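Local structure of ribonucleoside-diphosphate reductase small chain 2 (1JK0) at residues F163-I168 against A181-K185. The protein serves as a small subunit of yeast ribonucleotide reductase, which makes deoxyribonucleotides for DNA synthesis, and is required for folding of the partner small chain and assembly with the large subunits. Residues are numbered along the deposited sequence; the frame is centred on the assembly and turned at random.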
ATOM      1  N   PHE B 163     -15.017  20.390 -12.528  1.00 69.24           N
ATOM      2  CA  PHE B 163     -14.178  19.884 -13.602  1.00 68.66           C
ATOM      3  C   PHE B 163     -13.988  18.380 -13.412  1.00 68.25           C
ATOM      4  O   PHE B 163     -14.254  17.595 -14.318  1.00 68.36           O
ATOM      5  CB  PHE B 163     -12.836  20.619 -13.587  1.00 68.39           C
ATOM      6  CG  PHE B 163     -11.848  20.114 -14.600  1.00 67.71           C
ATOM      7  CD1 PHE B 163     -10.890  19.168 -14.246  1.00 67.39           C
ATOM      8  CD2 PHE B 163     -11.857  20.604 -15.896  1.00 66.67           C
ATOM      9  CE1 PHE B 163      -9.955  18.722 -15.168  1.00 66.50           C
ATOM     10  CE2 PHE B 163     -10.929  20.165 -16.824  1.00 66.83           C
ATOM     11  CZ  PHE B 163      -9.973  19.221 -16.458  1.00 67.34           C
ATOM     12  N   ILE B 164     -13.544  17.977 -12.227  1.00 67.51           N
ATOM     13  CA  ILE B 164     -13.357  16.561 -11.950  1.00 67.56           C
ATOM     14  C   ILE B 164     -14.713  15.855 -12.043  1.00 68.04           C
ATOM     15  O   ILE B 164     -14.787  14.650 -12.291  1.00 69.03           O
ATOM     16  CB  ILE B 164     -12.743  16.335 -10.544  1.00 66.38           C
ATOM     17  CG1 ILE B 164     -11.364  16.992 -10.479  1.00 66.06           C
ATOM     18  CG2 ILE B 164     -12.631  14.849 -10.248  1.00 65.49           C
ATOM     19  CD1 ILE B 164     -10.665  16.843  -9.132  1.00 67.43           C
ATOM     20  N   GLU B 165     -15.789  16.613 -11.853  1.00 68.14           N
ATOM     21  CA  GLU B 165     -17.137  16.055 -11.920  1.00 67.65           C
ATOM     22  C   GLU B 165     -17.578  15.899 -13.371  1.00 67.18           C
ATOM     23  O   GLU B 165     -18.535  15.183 -13.667  1.00 67.09           O
ATOM     24  CB  GLU B 165     -18.124  16.971 -11.199  1.00 68.03           C
ATOM     25  CG  GLU B 165     -19.551  16.457 -11.214  1.00 68.94           C
ATOM     26  CD  GLU B 165     -19.699  15.163 -10.441  1.00 69.85           C
ATOM     27  OE1 GLU B 165     -20.341  14.225 -10.963  1.00 69.41           O
ATOM     28  OE2 GLU B 165     -19.178  15.090  -9.306  1.00 70.12           O
ATOM     29  N   ARG B 166     -16.860  16.562 -14.271  1.00 66.30           N
ATOM     30  CA  ARG B 166     -17.183  16.541 -15.692  1.00 65.54           C
ATOM     31  C   ARG B 166     -16.551  15.397 -16.491  1.00 64.18           C
ATOM     32  O   ARG B 166     -17.259  14.590 -17.098  1.00 63.27           O
ATOM     33  CB  ARG B 166     -16.792  17.892 -16.314  1.00 66.43           C
ATOM     34  CG  ARG B 166     -17.433  18.195 -17.663  1.00 67.18           C
ATOM     35  CD  ARG B 166     -16.916  19.504 -18.278  1.00 68.36           C
ATOM     36  NE  ARG B 166     -17.204  20.683 -17.463  1.00 69.72           N
ATOM     37  CZ  ARG B 166     -16.375  21.210 -16.565  1.00 70.64           C
ATOM     38  NH1 ARG B 166     -15.184  20.667 -16.352  1.00 72.37           N
ATOM     39  NH2 ARG B 166     -16.736  22.284 -15.878  1.00 70.07           N
ATOM     40  N   TRP B 167     -15.223  15.323 -16.487  1.00 62.73           N
ATOM     41  CA  TRP B 167     -14.532  14.292 -17.252  1.00 61.33           C
ATOM     42  C   TRP B 167     -14.151  13.011 -16.505  1.00 60.65           C
ATOM     43  O   TRP B 167     -14.143  11.934 -17.100  1.00 61.03           O
ATOM     44  CB  TRP B 167     -13.280  14.883 -17.896  1.00 61.12           C
ATOM     45  CG  TRP B 167     -13.491  16.211 -18.575  1.00 62.13           C
ATOM     46  CD1 TRP B 167     -13.324  17.444 -18.022  1.00 62.57           C
ATOM     47  CD2 TRP B 167     -13.847  16.434 -19.949  1.00 61.77           C
ATOM     48  NE1 TRP B 167     -13.541  18.424 -18.966  1.00 62.60           N
ATOM     49  CE2 TRP B 167     -13.863  17.830 -20.156  1.00 61.56           C
ATOM     50  CE3 TRP B 167     -14.150  15.589 -21.024  1.00 61.70           C
ATOM     51  CZ2 TRP B 167     -14.167  18.400 -21.392  1.00 61.17           C
ATOM     52  CZ3 TRP B 167     -14.453  16.159 -22.257  1.00 60.88           C
ATOM     53  CH2 TRP B 167     -14.457  17.552 -22.427  1.00 61.31           C
ATOM     54  N   ILE B 168     -13.840  13.112 -15.214  1.00 59.48           N
ATOM     55  CA  ILE B 168     -13.444  11.939 -14.429  1.00 57.71           C
ATOM     56  C   ILE B 168     -14.571  11.177 -13.724  1.00 58.45           C
ATOM     57  O   ILE B 168     -14.725   9.974 -13.922  1.00 57.97           O
ATOM     58  CB  ILE B 168     -12.413  12.308 -13.337  1.00 55.77           C
ATOM     59  CG1 ILE B 168     -11.196  12.983 -13.958  1.00 52.49           C
ATOM     60  CG2 ILE B 168     -12.007  11.058 -12.568  1.00 53.70           C
ATOM     61  CD1 ILE B 168     -10.194  13.431 -12.923  1.00 53.70           C
ATOM     62  N   ALA B 181      -7.736  14.536 -18.257  1.00 42.91           N
ATOM     63  CA  ALA B 181      -8.249  15.374 -17.176  1.00 42.89           C
ATOM     64  C   ALA B 181      -7.347  15.245 -15.957  1.00 42.78           C
ATOM     65  O   ALA B 181      -6.946  16.243 -15.351  1.00 43.05           O
ATOM     66  CB  ALA B 181      -9.662  14.953 -16.809  1.00 42.90           C
ATOM     67  N   PHE B 182      -7.036  14.004 -15.601  1.00 42.25           N
ATOM     68  CA  PHE B 182      -6.189  13.727 -14.453  1.00 42.10           C
ATOM     69  C   PHE B 182      -4.885  14.528 -14.531  1.00 40.94           C
ATOM     70  O   PHE B 182      -4.454  15.117 -13.540  1.00 39.84           O
ATOM     71  CB  PHE B 182      -5.887  12.224 -14.372  1.00 42.75           C
ATOM     72  CG  PHE B 182      -5.305  11.795 -13.058  1.00 44.15           C
ATOM     73  CD1 PHE B 182      -4.324  10.811 -13.007  1.00 44.53           C
ATOM     74  CD2 PHE B 182      -5.744  12.371 -11.861  1.00 44.24           C
ATOM     75  CE1 PHE B 182      -3.785  10.405 -11.782  1.00 45.08           C
ATOM     76  CE2 PHE B 182      -5.212  11.971 -10.632  1.00 42.69           C
ATOM     77  CZ  PHE B 182      -4.231  10.986 -10.593  1.00 42.99           C
ATOM     78  N   ALA B 183      -4.271  14.563 -15.713  1.00 40.21           N
ATOM     79  CA  ALA B 183      -3.026  15.306 -15.904  1.00 41.73           C
ATOM     80  C   ALA B 183      -3.237  16.804 -15.723  1.00 42.88           C
ATOM     81  O   ALA B 183      -2.359  17.511 -15.222  1.00 42.75           O
ATOM     82  CB  ALA B 183      -2.449  15.032 -17.282  1.00 42.85           C
ATOM     83  N   ALA B 184      -4.398  17.284 -16.167  1.00 44.38           N
ATOM     84  CA  ALA B 184      -4.746  18.690 -16.024  1.00 43.87           C
ATOM     85  C   ALA B 184      -4.716  18.955 -14.535  1.00 42.80           C
ATOM     86  O   ALA B 184      -4.022  19.852 -14.070  1.00 40.68           O
ATOM     87  CB  ALA B 184      -6.147  18.948 -16.570  1.00 45.22           C
ATOM     88  N   LYS B 185      -5.461  18.138 -13.796  1.00 43.63           N
ATOM     89  CA  LYS B 185      -5.543  18.256 -12.343  1.00 46.80           C
ATOM     90  C   LYS B 185      -4.210  18.062 -11.626  1.00 49.12           C
ATOM     91  O   LYS B 185      -4.042  18.476 -10.473  1.00 49.51           O
ATOM     92  CB  LYS B 185      -6.524  17.237 -11.757  1.00 44.60           C
ATOM     93  CG  LYS B 185      -6.610  17.396 -10.251  1.00 44.62           C
ATOM     94  CD  LYS B 185      -7.247  16.240  -9.533  1.00 45.64           C
ATOM     95  CE  LYS B 185      -7.026  16.399  -8.039  1.00 45.87           C
ATOM     96  NZ  LYS B 185      -5.572  16.587  -7.723  1.00 44.59           N
TER
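A181 presents its methyl group to three side chains of 163-168 at once. W167 and I168 come closest, W167 with its CB and I168 with its CG1, each 3.8 Å from A181 CB, while the ring of F163 arrives from a third direction, its CE1 4.1 Å from the same methyl. W167 therefore touches through the root of its side chain; with CG anti to the carbonyl carbon (chi1 -46°), the indole turns away from 181-185 and lies against I242 and I246 of helix 240-258.

F163 does the reverse. Its CG stands anti to the backbone N (chi1 176°), which carries the ring forward until CZ reaches A184 CB at 3.8 Å. The carbonyl O of A181 sits at the ring edge, close to its plane, and W167 CD1, from within the same segment, lies over one face, toward the rim. I246 and I253 add further apolar contacts to this phenyl group.

Near K185, I164 stretches its extended CG1-CD1 arm across, and CD1 meets the lysine's CD at 3.5 Å. The two side chains cross at a slant, and the lysine contributes its aliphatic CD and CE, while NZ leads away from 163-168. No hydrogen bond spans the two segments; the small alanines of 181-185 receive bulky apolar groups from 163-168. R166 forms a salt bridge with E249; F182, pointing away from 163-168, stacks on F104. This is apolar packing between 163-168, on helix 155-166, and helix 175-188, within the all-helical, ferritin-like fold of the ribonucleotide reductase small chain.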